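PDB 2EJU: N(2),N(2)-dimethylguanosine tRNA methyltransferase from Pyrococcus horikoshii, which transfers two methyl groups from S-adenosyl-L-methionine to the N2 atom of guanine 26 in tRNA, giving N2,N2-dimethylguanosine. Local coordinates for the S-adenosyl-L-homocysteine site. Sequence-based numbering; all coordinates share one arbitrary frame.

The S-adenosyl-L-homocysteine site. Residues 27, 36, 53-57, 60-61, 77-80, 119-121, 138, 140, 146. With SAH (S-adenosyl-L-homocysteine), chain B.
S-adenosyl-L-homocysteine, the demethylated product, lies almost wholly buried in the cofactor pocket of a class I, Rossmann-like methyltransferase. Adenine is read at its Watson-Crick edge. The backbone N of Ala121, at the start of helix 121-127, gives its hydrogen to SAH N1 at 2.7 Å, nearly straight (162° at H), while the exocyclic amine SAH N6 donates to Asp120 OD1, which it meets from above the carboxylate plane. A donor facing N1 and an acceptor facing N6 suit adenine and would probably disfavour guanine. The base is sandwiched between aliphatic groups: Leu55 puts CD2 over one face, 3.4 Å from SAH C4, and Ile79 lays CB and CG2 along the other. Phe146 stands nearly upright to the base, its CE1-CZ edge beside the amine.

Asp78, at the end of strand 73-78, has CG anti to the backbone N (chi1 -156°) and grips the ribose in two-pronged fashion. Asp78 OD1 takes the 3'-hydroxyl SAH O3' at 2.6 Å and Asp78 OD2 the 2'-hydroxyl SAH O2' at 2.8 Å, both on syn lone pairs. The anti lone pairs accept the backbone N atoms of Ala57 and Ser80, which fix the carboxylate's rotation. An alanine here would lose both ribose bonds and would probably loosen the loops carrying Ala57 and Ser80.

At the amino-acid end, Arg36 NH1 reaches the carboxylate oxygen SAH OXT at 2.8 Å in its guanidinium plane, and Arg61 NH1 adds a second salt bridge while also pairing with Asp138. The amine SAH N donates to Leu55 O at 2.6 Å, in the carbonyl plane. Between these ends Phe140 lies flat beneath SAH C5', with Phe140 CE1 3.4 Å from the sulfur SAH SD; Phe27 offers CD1 to the same atom. Holding both ends of the cofactor, the pocket would position the methyl of S-adenosyl-L-methionine for transfer to guanine.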
# COMPACT_ATOMS: atom_id res chain seq x y z
N PHE A 27 -20.17 -3.29 3.96
CA PHE A 27 -19.26 -2.19 4.23
C PHE A 27 -18.84 -1.29 3.07
O PHE A 27 -18.54 -1.76 1.97
CB PHE A 27 -18.00 -2.74 4.93
CG PHE A 27 -17.03 -1.68 5.35
CD1 PHE A 27 -15.99 -1.28 4.50
CD2 PHE A 27 -17.13 -1.09 6.61
CE1 PHE A 27 -15.08 -0.31 4.90
CE2 PHE A 27 -16.22 -0.11 7.01
CZ PHE A 27 -15.19 0.28 6.16
N ARG A 36 -8.80 4.14 -3.53
CA ARG A 36 -9.31 3.63 -4.80
C ARG A 36 -8.75 4.44 -5.97
O ARG A 36 -8.34 3.88 -6.99
CB ARG A 36 -10.84 3.67 -4.82
CG ARG A 36 -11.52 2.31 -4.88
CD ARG A 36 -12.19 1.94 -3.55
NE ARG A 36 -13.11 2.97 -3.07
CZ ARG A 36 -13.69 2.95 -1.87
NH1 ARG A 36 -13.45 1.95 -1.03
NH2 ARG A 36 -14.46 3.95 -1.48
N ASP A 53 -10.40 -8.05 -7.50
CA ASP A 53 -10.78 -7.23 -6.35
C ASP A 53 -11.25 -8.35 -5.42
O ASP A 53 -12.42 -8.76 -5.45
CB ASP A 53 -11.93 -6.29 -6.74
CG ASP A 53 -12.47 -5.51 -5.56
OD1 ASP A 53 -11.86 -5.57 -4.47
OD2 ASP A 53 -13.51 -4.83 -5.72
N ALA A 54 -10.32 -8.85 -4.61
CA ALA A 54 -10.54 -9.99 -3.71
C ALA A 54 -11.57 -9.89 -2.58
O ALA A 54 -12.17 -10.89 -2.21
CB ALA A 54 -9.20 -10.44 -3.14
N LEU A 55 -11.73 -8.71 -2.01
CA LEU A 55 -12.71 -8.49 -0.94
C LEU A 55 -13.37 -7.18 -1.33
O LEU A 55 -13.02 -6.11 -0.82
CB LEU A 55 -11.99 -8.38 0.42
CG LEU A 55 -11.02 -9.53 0.70
CD1 LEU A 55 -9.60 -9.03 0.51
CD2 LEU A 55 -11.18 -10.06 2.12
N SER A 56 -14.31 -7.27 -2.26
CA SER A 56 -14.98 -6.09 -2.82
C SER A 56 -16.15 -5.45 -2.09
O SER A 56 -16.48 -4.30 -2.37
CB SER A 56 -15.39 -6.40 -4.26
OG SER A 56 -15.85 -7.73 -4.37
N ALA A 57 -16.77 -6.16 -1.15
CA ALA A 57 -17.90 -5.59 -0.42
C ALA A 57 -19.02 -5.14 -1.36
O ALA A 57 -19.78 -5.96 -1.88
CB ALA A 57 -17.43 -4.42 0.44
N ILE A 60 -17.41 -1.60 -5.39
CA ILE A 60 -16.94 -0.32 -5.92
C ILE A 60 -15.55 -0.35 -6.56
O ILE A 60 -15.34 0.25 -7.61
CB ILE A 60 -16.95 0.78 -4.82
CG1 ILE A 60 -16.45 2.11 -5.39
CG2 ILE A 60 -16.07 0.37 -3.64
CD1 ILE A 60 -17.25 2.61 -6.57
N ARG A 61 -14.61 -1.05 -5.93
CA ARG A 61 -13.25 -1.11 -6.46
C ARG A 61 -13.20 -1.77 -7.84
O ARG A 61 -12.77 -1.15 -8.81
CB ARG A 61 -12.34 -1.87 -5.48
CG ARG A 61 -10.86 -1.68 -5.72
CD ARG A 61 -10.05 -2.35 -4.61
NE ARG A 61 -10.27 -1.69 -3.32
CZ ARG A 61 -9.43 -0.84 -2.76
NH1 ARG A 61 -9.73 -0.29 -1.59
NH2 ARG A 61 -8.27 -0.55 -3.34
N ASN A 77 -14.97 -10.30 -5.75
CA ASN A 77 -15.26 -11.39 -4.84
C ASN A 77 -15.51 -10.97 -3.40
O ASN A 77 -14.93 -10.01 -2.91
CB ASN A 77 -14.10 -12.39 -4.85
CG ASN A 77 -14.32 -13.53 -3.89
OD1 ASN A 77 -15.03 -14.49 -4.20
ND2 ASN A 77 -13.73 -13.44 -2.71
N ASP A 78 -16.38 -11.73 -2.74
CA ASP A 78 -16.68 -11.48 -1.33
C ASP A 78 -17.34 -12.73 -0.76
O ASP A 78 -18.10 -13.41 -1.44
CB ASP A 78 -17.60 -10.28 -1.16
CG ASP A 78 -17.46 -9.64 0.21
OD1 ASP A 78 -16.94 -8.51 0.29
OD2 ASP A 78 -17.86 -10.28 1.21
N ILE A 79 -17.03 -13.03 0.49
CA ILE A 79 -17.59 -14.21 1.13
C ILE A 79 -19.03 -14.00 1.61
O ILE A 79 -19.78 -14.95 1.79
CB ILE A 79 -16.70 -14.63 2.33
CG1 ILE A 79 -17.04 -16.05 2.77
CG2 ILE A 79 -16.89 -13.65 3.48
CD1 ILE A 79 -16.17 -16.56 3.91
N SER A 80 -19.41 -12.74 1.80
CA SER A 80 -20.75 -12.41 2.28
C SER A 80 -21.84 -12.46 1.22
O SER A 80 -21.69 -11.88 0.14
CB SER A 80 -20.74 -11.03 2.93
OG SER A 80 -22.06 -10.56 3.14
N ASP A 119 -17.56 -16.15 -2.43
CA ASP A 119 -16.74 -17.20 -1.81
C ASP A 119 -15.60 -16.62 -0.98
O ASP A 119 -15.38 -15.41 -0.95
CB ASP A 119 -16.16 -18.09 -2.91
CG ASP A 119 -15.75 -19.47 -2.42
OD1 ASP A 119 -15.31 -20.27 -3.27
OD2 ASP A 119 -15.86 -19.75 -1.20
N ASP A 120 -14.87 -17.51 -0.31
CA ASP A 120 -13.70 -17.14 0.48
C ASP A 120 -12.66 -16.75 -0.55
O ASP A 120 -12.44 -17.47 -1.54
CB ASP A 120 -13.20 -18.36 1.26
CG ASP A 120 -12.00 -18.05 2.15
OD1 ASP A 120 -11.36 -16.99 1.99
OD2 ASP A 120 -11.69 -18.89 3.02
N ALA A 121 -12.01 -15.60 -0.33
CA ALA A 121 -10.99 -15.13 -1.26
C ALA A 121 -9.88 -16.16 -1.44
O ALA A 121 -9.35 -16.31 -2.54
CB ALA A 121 -10.41 -13.81 -0.77
N ASP A 138 -7.74 -5.81 -0.10
CA ASP A 138 -8.18 -4.72 0.76
C ASP A 138 -9.16 -5.27 1.80
O ASP A 138 -10.37 -5.12 1.67
CB ASP A 138 -8.86 -3.65 -0.08
CG ASP A 138 -9.12 -2.38 0.70
OD1 ASP A 138 -8.14 -1.77 1.18
OD2 ASP A 138 -10.30 -2.00 0.82
N PHE A 140 -10.51 -6.08 6.05
CA PHE A 140 -10.84 -5.37 7.28
C PHE A 140 -9.65 -5.62 8.19
O PHE A 140 -9.62 -6.61 8.91
CB PHE A 140 -12.06 -5.99 7.97
CG PHE A 140 -13.38 -5.55 7.43
CD1 PHE A 140 -13.62 -4.22 7.12
CD2 PHE A 140 -14.43 -6.46 7.32
CE1 PHE A 140 -14.88 -3.80 6.71
CE2 PHE A 140 -15.70 -6.06 6.91
CZ PHE A 140 -15.93 -4.73 6.61
N PHE A 146 -4.63 -13.81 3.61
CA PHE A 146 -4.76 -13.97 2.17
C PHE A 146 -3.48 -13.82 1.34
O PHE A 146 -3.46 -14.17 0.16
CB PHE A 146 -5.79 -12.95 1.67
CG PHE A 146 -7.06 -12.93 2.48
CD1 PHE A 146 -7.96 -13.99 2.42
CD2 PHE A 146 -7.32 -11.87 3.36
CE1 PHE A 146 -9.11 -14.00 3.21
CE2 PHE A 146 -8.47 -11.87 4.15
CZ PHE A 146 -9.36 -12.94 4.08
N SAH B . -12.35 -3.56 -0.82
CA SAH B . -13.13 -2.53 -0.46
CB SAH B . -13.62 -3.12 0.88
CG SAH B . -13.67 -4.18 1.92
SD SAH B . -14.38 -4.51 3.43
C SAH B . -13.49 -1.26 -1.00
O SAH B . -14.72 -0.97 -0.67
OXT SAH B . -12.66 -0.61 -1.68
C5' SAH B . -13.75 -6.07 3.69
C4' SAH B . -14.91 -7.11 3.64
O4' SAH B . -14.18 -8.33 3.46
C3' SAH B . -16.38 -7.44 3.48
O3' SAH B . -17.25 -7.06 2.37
C2' SAH B . -16.44 -8.95 3.70
O2' SAH B . -17.50 -9.72 3.88
C1' SAH B . -15.02 -9.44 3.68
N9 SAH B . -14.33 -10.84 3.86
C8 SAH B . -14.00 -11.30 5.06
N7 SAH B . -13.44 -12.46 4.95
C5 SAH B . -13.39 -12.79 3.68
C6 SAH B . -12.91 -13.92 2.99
N6 SAH B . -12.35 -14.91 3.66
N1 SAH B . -13.01 -13.97 1.59
C2 SAH B . -13.59 -12.95 0.86
N3 SAH B . -14.06 -11.84 1.53
C4 SAH B . -13.98 -11.74 2.94
O HOH W 1 -17.46 -1.28 -0.52
O HOH W 2 -14.74 1.06 1.40
O HOH W 3 -19.39 -5.95 3.59